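Local atomic coordinates of 3-hydroxyisobutyrate dehydrogenase (Salmonella typhimurium, PDB entry 3G0O), a protein that probably oxidises L-threonate to 2-dehydro-L-erythronate, with NAD(+) preferred over NADP(+) as the hydride acceptor. Residues L71-A76 with F245-G250; T141-G146 with T177-H182; A149-L154 with V165-D170; H182-G187 with G250-T255; V188-A193 with E225-H230. All coordinates share one frame; numbering follows the deposited sequence.

Contact 1 of 5, residues L71-A76 with F245-G250; sequences LVVNAA and FVKDLG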
# COMPACT_ATOMS: atom_id res chain seq x y z
N LEU A 71 -4.65 -25.66 0.61
CA LEU A 71 -4.28 -24.34 1.12
C LEU A 71 -3.41 -24.52 2.35
O LEU A 71 -3.90 -24.52 3.49
CB LEU A 71 -5.55 -23.55 1.47
CG LEU A 71 -6.44 -23.15 0.29
CD1 LEU A 71 -7.89 -23.14 0.72
CD2 LEU A 71 -6.02 -21.79 -0.24
N VAL A 72 -2.11 -24.69 2.13
CA VAL A 72 -1.16 -24.87 3.21
C VAL A 72 0.01 -23.89 3.11
O VAL A 72 0.17 -23.21 2.10
CB VAL A 72 -0.63 -26.33 3.24
CG1 VAL A 72 -1.79 -27.28 3.53
CG2 VAL A 72 0.03 -26.68 1.92
N VAL A 73 0.81 -23.85 4.16
CA VAL A 73 1.94 -22.93 4.24
C VAL A 73 3.08 -23.12 3.24
O VAL A 73 3.54 -22.16 2.64
CB VAL A 73 2.54 -22.94 5.67
CG1 VAL A 73 3.76 -22.04 5.74
CG2 VAL A 73 1.49 -22.48 6.67
N ASN A 74 3.54 -24.36 3.06
CA ASN A 74 4.66 -24.58 2.16
C ASN A 74 4.62 -25.84 1.31
O ASN A 74 3.72 -26.67 1.44
CB ASN A 74 5.96 -24.58 2.97
CG ASN A 74 5.92 -25.58 4.09
OD1 ASN A 74 5.65 -26.76 3.87
ND2 ASN A 74 6.19 -25.12 5.31
N ALA A 75 5.62 -25.97 0.44
CA ALA A 75 5.75 -27.10 -0.46
C ALA A 75 5.87 -28.42 0.30
O ALA A 75 5.32 -29.44 -0.12
CB ALA A 75 6.97 -26.92 -1.36
N ALA A 76 6.60 -28.39 1.41
CA ALA A 76 6.78 -29.59 2.21
C ALA A 76 5.42 -30.13 2.62
O ALA A 76 5.17 -31.34 2.54
CB ALA A 76 7.62 -29.28 3.43
N PHE A 245 6.98 -14.80 6.55
CA PHE A 245 7.69 -13.92 5.64
C PHE A 245 9.18 -14.16 5.59
O PHE A 245 9.84 -13.79 4.62
CB PHE A 245 7.35 -12.46 5.92
CG PHE A 245 6.07 -12.03 5.27
CD1 PHE A 245 4.87 -12.04 5.98
CD2 PHE A 245 6.04 -11.75 3.91
CE1 PHE A 245 3.67 -11.77 5.34
CE2 PHE A 245 4.84 -11.48 3.26
CZ PHE A 245 3.65 -11.49 3.98
N VAL A 246 9.73 -14.78 6.64
CA VAL A 246 11.14 -15.13 6.63
C VAL A 246 11.25 -16.14 5.48
O VAL A 246 12.16 -16.09 4.65
CB VAL A 246 11.58 -15.82 7.95
CG1 VAL A 246 12.95 -16.46 7.77
CG2 VAL A 246 11.62 -14.81 9.07
N LYS A 247 10.27 -17.04 5.42
CA LYS A 247 10.22 -18.06 4.38
C LYS A 247 9.92 -17.45 3.02
O LYS A 247 10.66 -17.68 2.06
CB LYS A 247 9.15 -19.10 4.73
CG LYS A 247 8.76 -20.02 3.58
CD LYS A 247 7.75 -21.07 4.03
CE LYS A 247 6.49 -20.44 4.60
NZ LYS A 247 5.67 -19.73 3.57
N ASP A 248 8.85 -16.67 2.92
CA ASP A 248 8.46 -16.07 1.65
C ASP A 248 9.48 -15.12 1.05
O ASP A 248 9.76 -15.19 -0.14
CB ASP A 248 7.10 -15.37 1.79
CG ASP A 248 5.94 -16.35 1.86
OD1 ASP A 248 6.19 -17.57 1.89
OD2 ASP A 248 4.78 -15.89 1.89
N LEU A 249 10.04 -14.24 1.87
CA LEU A 249 11.04 -13.31 1.36
C LEU A 249 12.32 -14.07 1.03
O LEU A 249 13.16 -13.59 0.27
CB LEU A 249 11.30 -12.20 2.38
CG LEU A 249 10.16 -11.17 2.48
CD1 LEU A 249 10.43 -10.21 3.64
CD2 LEU A 249 10.02 -10.41 1.17
N GLY A 250 12.46 -15.26 1.61
CA GLY A 250 13.62 -16.08 1.31
C GLY A 250 13.44 -16.62 -0.10
O GLY A 250 14.39 -16.69 -0.88
O HOH W 1 2.54 -19.37 3.50
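Lys247 reaches out from helix 242-258 and lays the end of its side chain against Val73, in the loop that leads into helix 75-82. The close-packed part is aliphatic: CE of Lys247 sits 3.4 Å from CG1 of Val73, tighter than carbons usually pack, while CD of Lys247 rests 4.1 Å from CB of Asn74. Two bends near the lysine's end, chi3 58° and chi4 68°, fold the ammonium back from an otherwise extended chain. NZ makes its firm bond to its own neighbour, a salt bridge of 2.8 Å to OD1 of Asp248, whose other oxygen is held by Gln183. Between the segments the polar grip is looser. NZ reaches the carbonyl O of Val73 in a weak hydrogen bond of 3.4 Å, and a water spans the same pair, donating to Val73 O at 3.1 Å and accepting from Lys247 NZ at 3.2 Å. Asn74 turns its polar end elsewhere: as N-cap of helix 75-82 it offers OD1 to the backbone N of Gln77. Such a sparse, partly hydrated touch between the nucleotide-binding domain and the helical domain is consistent with the interdomain cleft of the 3-hydroxyisobutyrate dehydrogenase family, where the active site lies.

Contact 2 of 5, residues T141-G146 with T177-H182; sequences TVMASG and TVKIIH
Met143, a selenomethionine here, bridges from strand 140-145 to Val178 and Lys179 on helix 174-202. Two residues earlier on the strand, Thr141 turns to the dimer partner, its OG1 hydrogen-bonded to the carbonyl O of His216 of the second subunit. At Met143 the side chain points to the helix. Its CG stands between the backbone N and the carbonyl carbon (chi1 40°), and CB lies 3.9 Å from CG1 of Val178. Further out, SE settles 3.8 Å from CA of Lys179 and 4.0 Å from its CD, touching the lysine alongside its root and stem. The selenium also approaches the His182 ring obliquely, 5.4 Å from the centroid. Strand and helix run at 139° to each other, and their meeting joins the edge region of the Rossmann-type sheet to the long helix that opens the C-terminal domain. That helix carries Lys179, predicted to be the active-site lysine; its NZ is bonded to OG1 of Thr103 and more weakly to the carbonyl O of Val128. Beyond Ala144, Ser145 OG is bonded to Thr171 O in the connection after strand 162-169 and to Gly175 N in the first turn of helix 174-202.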
# COMPACT_ATOMS: atom_id res chain seq x y z
N THR A 141 -8.43 -13.75 -4.91
CA THR A 141 -7.77 -13.37 -6.14
C THR A 141 -6.87 -14.57 -6.40
O THR A 141 -6.13 -15.00 -5.52
CB THR A 141 -6.91 -12.11 -5.99
OG1 THR A 141 -7.77 -10.96 -6.02
CG2 THR A 141 -5.90 -12.00 -7.12
N VAL A 142 -6.96 -15.13 -7.60
CA VAL A 142 -6.15 -16.29 -7.93
C VAL A 142 -5.19 -15.99 -9.07
O VAL A 142 -5.58 -15.41 -10.09
CB VAL A 142 -7.04 -17.49 -8.35
CG1 VAL A 142 -6.20 -18.75 -8.48
CG2 VAL A 142 -8.15 -17.69 -7.32
N MSE A 143 -3.93 -16.35 -8.88
CA MSE A 143 -2.91 -16.17 -9.91
C MSE A 143 -2.56 -17.60 -10.30
O MSE A 143 -1.69 -18.25 -9.71
CB MSE A 143 -1.71 -15.40 -9.35
CG MSE A 143 -1.28 -15.75 -7.94
SE MSE A 143 -0.74 -14.15 -6.94
CE MSE A 143 -2.33 -13.98 -5.85
N ALA A 144 -3.25 -18.09 -11.33
CA ALA A 144 -3.08 -19.47 -11.76
C ALA A 144 -2.52 -19.72 -13.14
O ALA A 144 -2.66 -18.91 -14.05
CB ALA A 144 -4.43 -20.19 -11.63
N SER A 145 -1.88 -20.87 -13.28
CA SER A 145 -1.31 -21.30 -14.54
C SER A 145 -1.48 -22.82 -14.60
O SER A 145 -1.34 -23.50 -13.58
CB SER A 145 0.17 -20.91 -14.65
OG SER A 145 0.96 -21.58 -13.69
N GLY A 146 -1.78 -23.34 -15.78
CA GLY A 146 -1.97 -24.77 -15.93
C GLY A 146 -2.77 -25.08 -17.17
O GLY A 146 -3.23 -24.17 -17.87
N THR A 177 5.31 -18.02 -9.71
CA THR A 177 6.26 -16.93 -9.92
C THR A 177 5.57 -15.60 -9.61
O THR A 177 6.16 -14.70 -9.01
CB THR A 177 6.77 -16.91 -11.38
OG1 THR A 177 7.58 -18.07 -11.61
CG2 THR A 177 7.61 -15.65 -11.63
N VAL A 178 4.31 -15.49 -10.01
CA VAL A 178 3.55 -14.27 -9.76
C VAL A 178 3.32 -14.09 -8.26
O VAL A 178 3.42 -12.98 -7.74
CB VAL A 178 2.20 -14.29 -10.50
CG1 VAL A 178 1.33 -13.12 -10.04
CG2 VAL A 178 2.44 -14.21 -12.00
N LYS A 179 3.02 -15.20 -7.57
CA LYS A 179 2.80 -15.17 -6.13
C LYS A 179 4.07 -14.72 -5.41
O LYS A 179 4.01 -13.96 -4.44
CB LYS A 179 2.39 -16.56 -5.62
CG LYS A 179 2.14 -16.64 -4.11
CD LYS A 179 1.09 -15.63 -3.66
CE LYS A 179 0.85 -15.66 -2.15
NZ LYS A 179 0.27 -16.95 -1.68
N ILE A 180 5.22 -15.19 -5.87
CA ILE A 180 6.49 -14.82 -5.26
C ILE A 180 6.69 -13.31 -5.36
O ILE A 180 7.04 -12.66 -4.37
CB ILE A 180 7.68 -15.52 -5.96
CG1 ILE A 180 7.65 -17.02 -5.62
CG2 ILE A 180 9.01 -14.89 -5.53
CD1 ILE A 180 8.62 -17.85 -6.43
N ILE A 181 6.46 -12.75 -6.54
CA ILE A 181 6.62 -11.32 -6.72
C ILE A 181 5.62 -10.59 -5.81
O ILE A 181 5.96 -9.60 -5.17
CB ILE A 181 6.39 -10.92 -8.19
CG1 ILE A 181 7.42 -11.64 -9.06
CG2 ILE A 181 6.50 -9.41 -8.35
CD1 ILE A 181 7.25 -11.42 -10.54
N HIS A 182 4.40 -11.11 -5.73
CA HIS A 182 3.39 -10.50 -4.87
C HIS A 182 3.85 -10.46 -3.41
O HIS A 182 3.64 -9.46 -2.72
CB HIS A 182 2.07 -11.28 -4.96
CG HIS A 182 1.02 -10.78 -4.01
ND1 HIS A 182 0.91 -11.26 -2.72
CD2 HIS A 182 0.10 -9.80 -4.13
CE1 HIS A 182 -0.04 -10.59 -2.08
NE2 HIS A 182 -0.54 -9.69 -2.92

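Contact 3 of 5, residues A149-L154 with V165-D170; sequences AAFTRL and VYRISD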
# COMPACT_ATOMS: atom_id res chain seq x y z
N ALA A 149 -7.44 -28.50 -19.23
CA ALA A 149 -8.12 -29.56 -18.51
C ALA A 149 -8.25 -29.21 -17.03
O ALA A 149 -9.28 -29.45 -16.42
CB ALA A 149 -7.37 -30.87 -18.68
N ALA A 150 -7.20 -28.63 -16.46
CA ALA A 150 -7.22 -28.25 -15.05
C ALA A 150 -8.19 -27.09 -14.82
O ALA A 150 -9.00 -27.12 -13.89
CB ALA A 150 -5.82 -27.87 -14.57
N PHE A 151 -8.09 -26.06 -15.65
CA PHE A 151 -8.96 -24.90 -15.53
C PHE A 151 -10.43 -25.28 -15.68
O PHE A 151 -11.29 -24.81 -14.93
CB PHE A 151 -8.61 -23.84 -16.59
CG PHE A 151 -7.51 -22.90 -16.16
CD1 PHE A 151 -7.74 -21.96 -15.16
CD2 PHE A 151 -6.25 -22.97 -16.74
CE1 PHE A 151 -6.72 -21.10 -14.75
CE2 PHE A 151 -5.22 -22.11 -16.33
CZ PHE A 151 -5.46 -21.18 -15.33
N THR A 152 -10.71 -26.14 -16.65
CA THR A 152 -12.08 -26.57 -16.90
C THR A 152 -12.65 -27.39 -15.75
O THR A 152 -13.77 -27.14 -15.30
CB THR A 152 -12.16 -27.41 -18.20
OG1 THR A 152 -11.76 -26.61 -19.32
CG2 THR A 152 -13.59 -27.91 -18.43
N ARG A 153 -11.88 -28.35 -15.26
CA ARG A 153 -12.33 -29.20 -14.17
C ARG A 153 -12.59 -28.40 -12.90
O ARG A 153 -13.55 -28.67 -12.17
CB ARG A 153 -11.29 -30.27 -13.87
CG ARG A 153 -11.81 -31.42 -13.04
CD ARG A 153 -12.69 -32.33 -13.90
NE ARG A 153 -12.95 -33.59 -13.22
CZ ARG A 153 -14.02 -33.83 -12.48
NH1 ARG A 153 -14.96 -32.90 -12.32
NH2 ARG A 153 -14.14 -34.99 -11.87
N LEU A 154 -11.74 -27.41 -12.64
CA LEU A 154 -11.85 -26.60 -11.44
C LEU A 154 -12.79 -25.39 -11.50
O LEU A 154 -12.99 -24.71 -10.50
CB LEU A 154 -10.46 -26.12 -11.01
CG LEU A 154 -9.54 -27.21 -10.45
CD1 LEU A 154 -8.09 -26.73 -10.48
CD2 LEU A 154 -9.96 -27.56 -9.03
N VAL A 165 -9.81 -14.20 -11.17
CA VAL A 165 -8.89 -15.26 -11.54
C VAL A 165 -8.04 -14.80 -12.71
O VAL A 165 -8.57 -14.44 -13.76
CB VAL A 165 -9.64 -16.54 -11.94
CG1 VAL A 165 -8.65 -17.62 -12.36
CG2 VAL A 165 -10.49 -17.02 -10.76
N TYR A 166 -6.73 -14.80 -12.52
CA TYR A 166 -5.80 -14.39 -13.56
C TYR A 166 -5.06 -15.61 -14.09
O TYR A 166 -4.31 -16.25 -13.36
CB TYR A 166 -4.80 -13.36 -13.00
CG TYR A 166 -5.48 -12.10 -12.51
CD1 TYR A 166 -5.88 -11.11 -13.41
CD2 TYR A 166 -5.78 -11.93 -11.16
CE1 TYR A 166 -6.58 -9.99 -12.97
CE2 TYR A 166 -6.48 -10.81 -10.72
CZ TYR A 166 -6.88 -9.85 -11.63
OH TYR A 166 -7.59 -8.76 -11.20
N ARG A 167 -5.31 -15.94 -15.36
CA ARG A 167 -4.66 -17.09 -15.99
C ARG A 167 -3.35 -16.57 -16.56
O ARG A 167 -3.32 -15.93 -17.61
CB ARG A 167 -5.55 -17.65 -17.11
CG ARG A 167 -6.90 -18.14 -16.59
CD ARG A 167 -7.82 -18.65 -17.70
NE ARG A 167 -7.28 -19.81 -18.41
CZ ARG A 167 -8.03 -20.72 -19.04
NH1 ARG A 167 -9.35 -20.59 -19.05
NH2 ARG A 167 -7.46 -21.74 -19.66
N ILE A 168 -2.27 -16.85 -15.83
CA ILE A 168 -0.93 -16.40 -16.19
C ILE A 168 -0.36 -17.13 -17.40
O ILE A 168 0.16 -16.51 -18.32
CB ILE A 168 0.03 -16.55 -14.99
CG1 ILE A 168 -0.62 -16.00 -13.72
CG2 ILE A 168 1.34 -15.84 -15.28
CD1 ILE A 168 -1.06 -14.55 -13.82
N SER A 169 -0.44 -18.46 -17.38
CA SER A 169 0.05 -19.26 -18.49
C SER A 169 -0.70 -20.58 -18.54
O SER A 169 -1.57 -20.84 -17.70
CB SER A 169 1.56 -19.54 -18.35
OG SER A 169 1.81 -20.54 -17.38
N ASP A 170 -0.37 -21.40 -19.53
CA ASP A 170 -1.03 -22.69 -19.70
C ASP A 170 -0.20 -23.81 -19.08
O ASP A 170 -0.50 -24.98 -19.26
CB ASP A 170 -1.26 -22.96 -21.19
CG ASP A 170 0.04 -23.18 -21.94
OD1 ASP A 170 1.05 -22.50 -21.63
OD2 ASP A 170 0.05 -24.02 -22.87
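Arg167 spreads its side chain along one face of the Phe151 ring, running from strand 162-169 toward helix 148-161. Its CB starts 4.0 Å from the ring atom CZ of Phe151, and CG comes closer, 3.5 Å from CE1 of Phe151. CD stands anti to CA (chi2 178°), and the turn at chi3 (62°) swings the guanidinium over the ring; CD makes a CH-pi contact, 4.1 Å from the ring centroid. NE stands over the middle of the ring. The guanidinium then lies nearly flat on it, the planes 22° apart and CZ 3.9 Å from the centroid, which makes a cation-pi stack. At the tip, NH2 of Arg167 passes 3.4 Å from CD2 of Phe151 and reaches a salt bridge with Glu148 at the start of the helix, which probably helps to hold the guanidinium over the ring. Phe151 arrives from the other direction. At the ring's edge, near its plane, lies the carbonyl O of Ser169, 4.1 Å from CE2 of Phe151, while Leu124 and Ala144 pack against the same phenylalanine from the sheet. This is the packing of a helix upon its following strand in a beta-alpha-beta unit, strand 140-145, helix 148-161 and strand 162-169.

Contact 4 of 5, residues H182-G187 with G250-T255; sequences HQLLAG and GLVADT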
# COMPACT_ATOMS: atom_id res chain seq x y z
N HIS A 182 4.40 -11.11 -5.73
CA HIS A 182 3.39 -10.50 -4.87
C HIS A 182 3.85 -10.46 -3.41
O HIS A 182 3.64 -9.46 -2.72
CB HIS A 182 2.07 -11.28 -4.96
CG HIS A 182 1.02 -10.78 -4.01
ND1 HIS A 182 0.91 -11.26 -2.72
CD2 HIS A 182 0.10 -9.80 -4.13
CE1 HIS A 182 -0.04 -10.59 -2.08
NE2 HIS A 182 -0.54 -9.69 -2.92
N GLN A 183 4.48 -11.54 -2.95
CA GLN A 183 4.94 -11.60 -1.56
C GLN A 183 6.07 -10.62 -1.27
O GLN A 183 6.29 -10.26 -0.11
CB GLN A 183 5.36 -13.02 -1.19
CG GLN A 183 4.20 -14.00 -1.10
CD GLN A 183 3.07 -13.50 -0.22
OE1 GLN A 183 2.18 -12.78 -0.68
NE2 GLN A 183 3.09 -13.88 1.06
N LEU A 184 6.79 -10.20 -2.30
CA LEU A 184 7.86 -9.23 -2.13
C LEU A 184 7.17 -7.96 -1.64
O LEU A 184 7.60 -7.34 -0.66
CB LEU A 184 8.58 -8.97 -3.46
CG LEU A 184 9.75 -7.97 -3.49
CD1 LEU A 184 10.52 -8.13 -4.79
CD2 LEU A 184 9.26 -6.54 -3.34
N LEU A 185 6.09 -7.58 -2.32
CA LEU A 185 5.35 -6.38 -1.94
C LEU A 185 4.69 -6.53 -0.57
O LEU A 185 4.78 -5.63 0.27
CB LEU A 185 4.30 -6.06 -3.00
CG LEU A 185 4.85 -5.49 -4.32
CD1 LEU A 185 3.75 -5.45 -5.37
CD2 LEU A 185 5.41 -4.10 -4.07
N ALA A 186 4.02 -7.65 -0.34
CA ALA A 186 3.36 -7.88 0.94
C ALA A 186 4.38 -7.78 2.08
O ALA A 186 4.14 -7.10 3.07
CB ALA A 186 2.70 -9.26 0.96
N GLY A 187 5.51 -8.45 1.92
CA GLY A 187 6.54 -8.43 2.95
C GLY A 187 7.16 -7.07 3.19
O GLY A 187 7.32 -6.65 4.34
N GLY A 250 12.46 -15.26 1.61
CA GLY A 250 13.62 -16.08 1.31
C GLY A 250 13.44 -16.62 -0.10
O GLY A 250 14.39 -16.69 -0.88
N LEU A 251 12.20 -16.99 -0.43
CA LEU A 251 11.89 -17.51 -1.76
C LEU A 251 12.07 -16.39 -2.79
O LEU A 251 12.53 -16.63 -3.91
CB LEU A 251 10.46 -18.05 -1.79
CG LEU A 251 9.97 -18.67 -3.10
CD1 LEU A 251 10.97 -19.69 -3.62
CD2 LEU A 251 8.61 -19.32 -2.86
N VAL A 252 11.70 -15.17 -2.42
CA VAL A 252 11.86 -14.02 -3.30
C VAL A 252 13.36 -13.85 -3.57
O VAL A 252 13.78 -13.66 -4.71
CB VAL A 252 11.29 -12.73 -2.66
CG1 VAL A 252 11.78 -11.50 -3.40
CG2 VAL A 252 9.76 -12.76 -2.69
N ALA A 253 14.16 -13.93 -2.51
CA ALA A 253 15.61 -13.79 -2.62
C ALA A 253 16.19 -14.79 -3.62
O ALA A 253 16.97 -14.43 -4.50
CB ALA A 253 16.26 -13.97 -1.25
N ASP A 254 15.79 -16.06 -3.50
CA ASP A 254 16.27 -17.11 -4.39
C ASP A 254 15.88 -16.83 -5.84
O ASP A 254 16.69 -17.00 -6.75
CB ASP A 254 15.71 -18.47 -3.98
CG ASP A 254 16.30 -18.98 -2.69
OD1 ASP A 254 17.40 -18.53 -2.31
OD2 ASP A 254 15.67 -19.86 -2.06
N THR A 255 14.63 -16.42 -6.05
CA THR A 255 14.15 -16.12 -7.40
C THR A 255 14.99 -15.02 -8.04
O THR A 255 15.43 -15.14 -9.18
CB THR A 255 12.66 -15.69 -7.38
OG1 THR A 255 11.86 -16.78 -6.90
CG2 THR A 255 12.19 -15.30 -8.77
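Leu184 and Val252 meet through extended torsions: Leu184 carries CG anti to its backbone N (chi1 -180°), and Val252 places CG1 likewise (chi1 165°), which leaves its CG2 beside the backbone N. The two side chains cross at about a right angle. CG1 of Val252 touches the CD1 branch of Leu184, at 3.9 Å. CG2 of Val252 works nearer the main chain, 3.9 Å from the backbone N of Leu184 and 4.0 Å from its CB, so the two methyls lie side by side along the leucine, one by its outer carbons and one by its root. The helices are close here, with the CA atoms of Leu184 and Val252 6.3 Å apart, and the contact across them is purely apolar. Polar groups lie to one side: ND1 of His182 donates to OE1 of Gln183 over 2.8 Å, with the amide oxygen in the plane of the imidazole. This bond, with a weak one from His182 NE2 to Gly219 N of the second subunit, should limit rotation of the ring. The Gln183 side chain is about 5 Å from the bound tartrate. Leu263 closes over both Leu184 and Val252, and Ile180, one turn earlier on helix 174-202, continues the seam along helix 242-258, while Leu199 of the second subunit packs against Leu184.

Contact 5 of 5, residues V188-A193 with E225-H230; sequences VHIAAA and ENRMQH
The guanidinium of Arg227 is gripped on several sides while its aliphatic part packs on Ile190. NE of the arginine forms a salt bridge with Asp286, NH2 is hydrogen-bonded to a bound tartrate, probably from the crystallisation liquor, and NH1 donates to OD1 of the adjacent Asn226 over 2.9 Å. This last bond is not straight, 143° at the hydrogen, and NH1 comes from above the amide plane of Asn226. Together the three partners should fix the rotation of the flat group. Helix 174-202 supplies the apolar side: CD1 of Ile190 lies 3.8 Å from NE of Arg227, oblique to the guanidinium, and CG1 of Ile190 is 3.9 Å from the arginine CG. A bend at chi2 (-57°) curls the arginine so that its stem meets the isoleucine while its head turns to the anions. One residue on, selenomethionine Met228 meets Ala193: CG of Met228 packs 3.6 Å from CB of Ala193, and SE lies 3.8 Å from the carbonyl O of Ala193, with CE curled back to 4.0 Å from the alanine CB. The axes of the two helical segments cross at -42°, 9.6 Å apart at closest approach. This is a helix-helix interface of the all-helical C-terminal domain, and Arg227 holds a tartrate, which suggests, without proving, that it faces the substrate site between the domains.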
# COMPACT_ATOMS: atom_id res chain seq x y z
N VAL A 188 7.53 -6.38 2.11
CA VAL A 188 8.13 -5.06 2.24
C VAL A 188 7.13 -4.09 2.85
O VAL A 188 7.49 -3.25 3.67
CB VAL A 188 8.60 -4.53 0.87
CG1 VAL A 188 8.97 -3.05 0.99
CG2 VAL A 188 9.80 -5.34 0.39
N HIS A 189 5.86 -4.20 2.46
CA HIS A 189 4.85 -3.29 3.00
C HIS A 189 4.65 -3.48 4.50
O HIS A 189 4.51 -2.50 5.23
CB HIS A 189 3.54 -3.45 2.24
CG HIS A 189 3.59 -2.92 0.83
ND1 HIS A 189 2.64 -3.21 -0.11
CD2 HIS A 189 4.52 -2.15 0.21
CE1 HIS A 189 2.97 -2.64 -1.26
NE2 HIS A 189 4.11 -1.99 -1.09
N ILE A 190 4.64 -4.72 4.98
CA ILE A 190 4.47 -4.92 6.42
C ILE A 190 5.67 -4.29 7.14
O ILE A 190 5.49 -3.57 8.12
CB ILE A 190 4.39 -6.41 6.80
CG1 ILE A 190 3.09 -7.02 6.25
CG2 ILE A 190 4.41 -6.55 8.33
CD1 ILE A 190 2.99 -8.52 6.42
N ALA A 191 6.87 -4.56 6.65
CA ALA A 191 8.07 -4.02 7.28
C ALA A 191 8.12 -2.49 7.23
O ALA A 191 8.52 -1.85 8.19
CB ALA A 191 9.33 -4.62 6.64
N ALA A 192 7.72 -1.92 6.09
CA ALA A 192 7.73 -0.46 5.95
C ALA A 192 6.71 0.15 6.91
O ALA A 192 6.97 1.18 7.52
CB ALA A 192 7.41 -0.07 4.50
N ALA A 193 5.55 -0.49 7.04
CA ALA A 193 4.52 0.01 7.95
C ALA A 193 5.09 0.04 9.36
O ALA A 193 4.97 1.03 10.08
CB ALA A 193 3.28 -0.88 7.89
N GLU A 225 -2.85 -1.00 6.53
CA GLU A 225 -4.18 -0.94 7.10
C GLU A 225 -4.55 -2.19 7.89
O GLU A 225 -5.15 -2.09 8.97
CB GLU A 225 -5.23 -0.68 6.02
CG GLU A 225 -6.56 -0.22 6.59
CD GLU A 225 -7.52 0.32 5.54
OE1 GLU A 225 -7.06 0.90 4.54
OE2 GLU A 225 -8.74 0.19 5.73
N ASN A 226 -4.18 -3.35 7.38
CA ASN A 226 -4.50 -4.60 8.07
C ASN A 226 -3.62 -4.90 9.27
O ASN A 226 -4.13 -5.14 10.37
CB ASN A 226 -4.43 -5.77 7.08
CG ASN A 226 -4.86 -7.08 7.71
OD1 ASN A 226 -4.04 -7.81 8.27
ND2 ASN A 226 -6.15 -7.37 7.65
N ARG A 227 -2.31 -4.87 9.07
CA ARG A 227 -1.36 -5.19 10.14
C ARG A 227 -1.17 -4.12 11.22
O ARG A 227 -1.02 -4.46 12.40
CB ARG A 227 -0.01 -5.54 9.51
CG ARG A 227 -0.08 -6.66 8.47
CD ARG A 227 -0.68 -7.92 9.07
NE ARG A 227 -0.20 -9.13 8.41
CZ ARG A 227 -0.82 -9.77 7.42
NH1 ARG A 227 -1.98 -9.33 6.96
NH2 ARG A 227 -0.28 -10.86 6.91
N MSE A 228 -1.18 -2.85 10.85
CA MSE A 228 -0.95 -1.83 11.87
C MSE A 228 -2.09 -1.66 12.87
O MSE A 228 -1.94 -0.98 13.89
CB MSE A 228 -0.58 -0.49 11.22
CG MSE A 228 0.79 -0.51 10.53
SE MSE A 228 2.29 -1.12 11.64
CE MSE A 228 2.28 -3.01 11.17
N GLN A 229 -3.24 -2.28 12.60
CA GLN A 229 -4.34 -2.22 13.55
C GLN A 229 -3.92 -3.10 14.73
O GLN A 229 -4.23 -2.81 15.88
CB GLN A 229 -5.63 -2.77 12.92
CG GLN A 229 -6.83 -2.71 13.85
CD GLN A 229 -7.19 -1.29 14.26
OE1 GLN A 229 -7.61 -0.49 13.43
NE2 GLN A 229 -7.02 -0.98 15.54
N HIS A 230 -3.20 -4.18 14.42
CA HIS A 230 -2.71 -5.08 15.46
C HIS A 230 -1.76 -4.31 16.37
O HIS A 230 -1.79 -4.47 17.59
CB HIS A 230 -1.97 -6.27 14.82
CG HIS A 230 -2.79 -7.06 13.86
ND1 HIS A 230 -2.25 -8.03 13.05
CD2 HIS A 230 -4.11 -7.03 13.58
CE1 HIS A 230 -3.20 -8.56 12.30
NE2 HIS A 230 -4.34 -7.97 12.60

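Overall arrangement
Contacts 2, 4 and 5 are buried and follow one another along helix 174-202, which first meets the sheet, then helix 242-258, then helix 222-232. Their chemistry is mainly apolar, with polar groups at the sides turned toward the tartrate or the predicted active-site lysine. Contacts 2 to 5 all touch the second subunit, whereas no other chain touches contact 1. Contact 1 instead lies at the surface and bridges the two domains with a lysine and a water; it shares helix 242-258 with contact 4, and Asp248 is bonded to Gln183 between them. Contact 3, about 32 Å from contact 5 between centres, is partly buried, relies on cation-pi stacking and shares the sheet with contact 2.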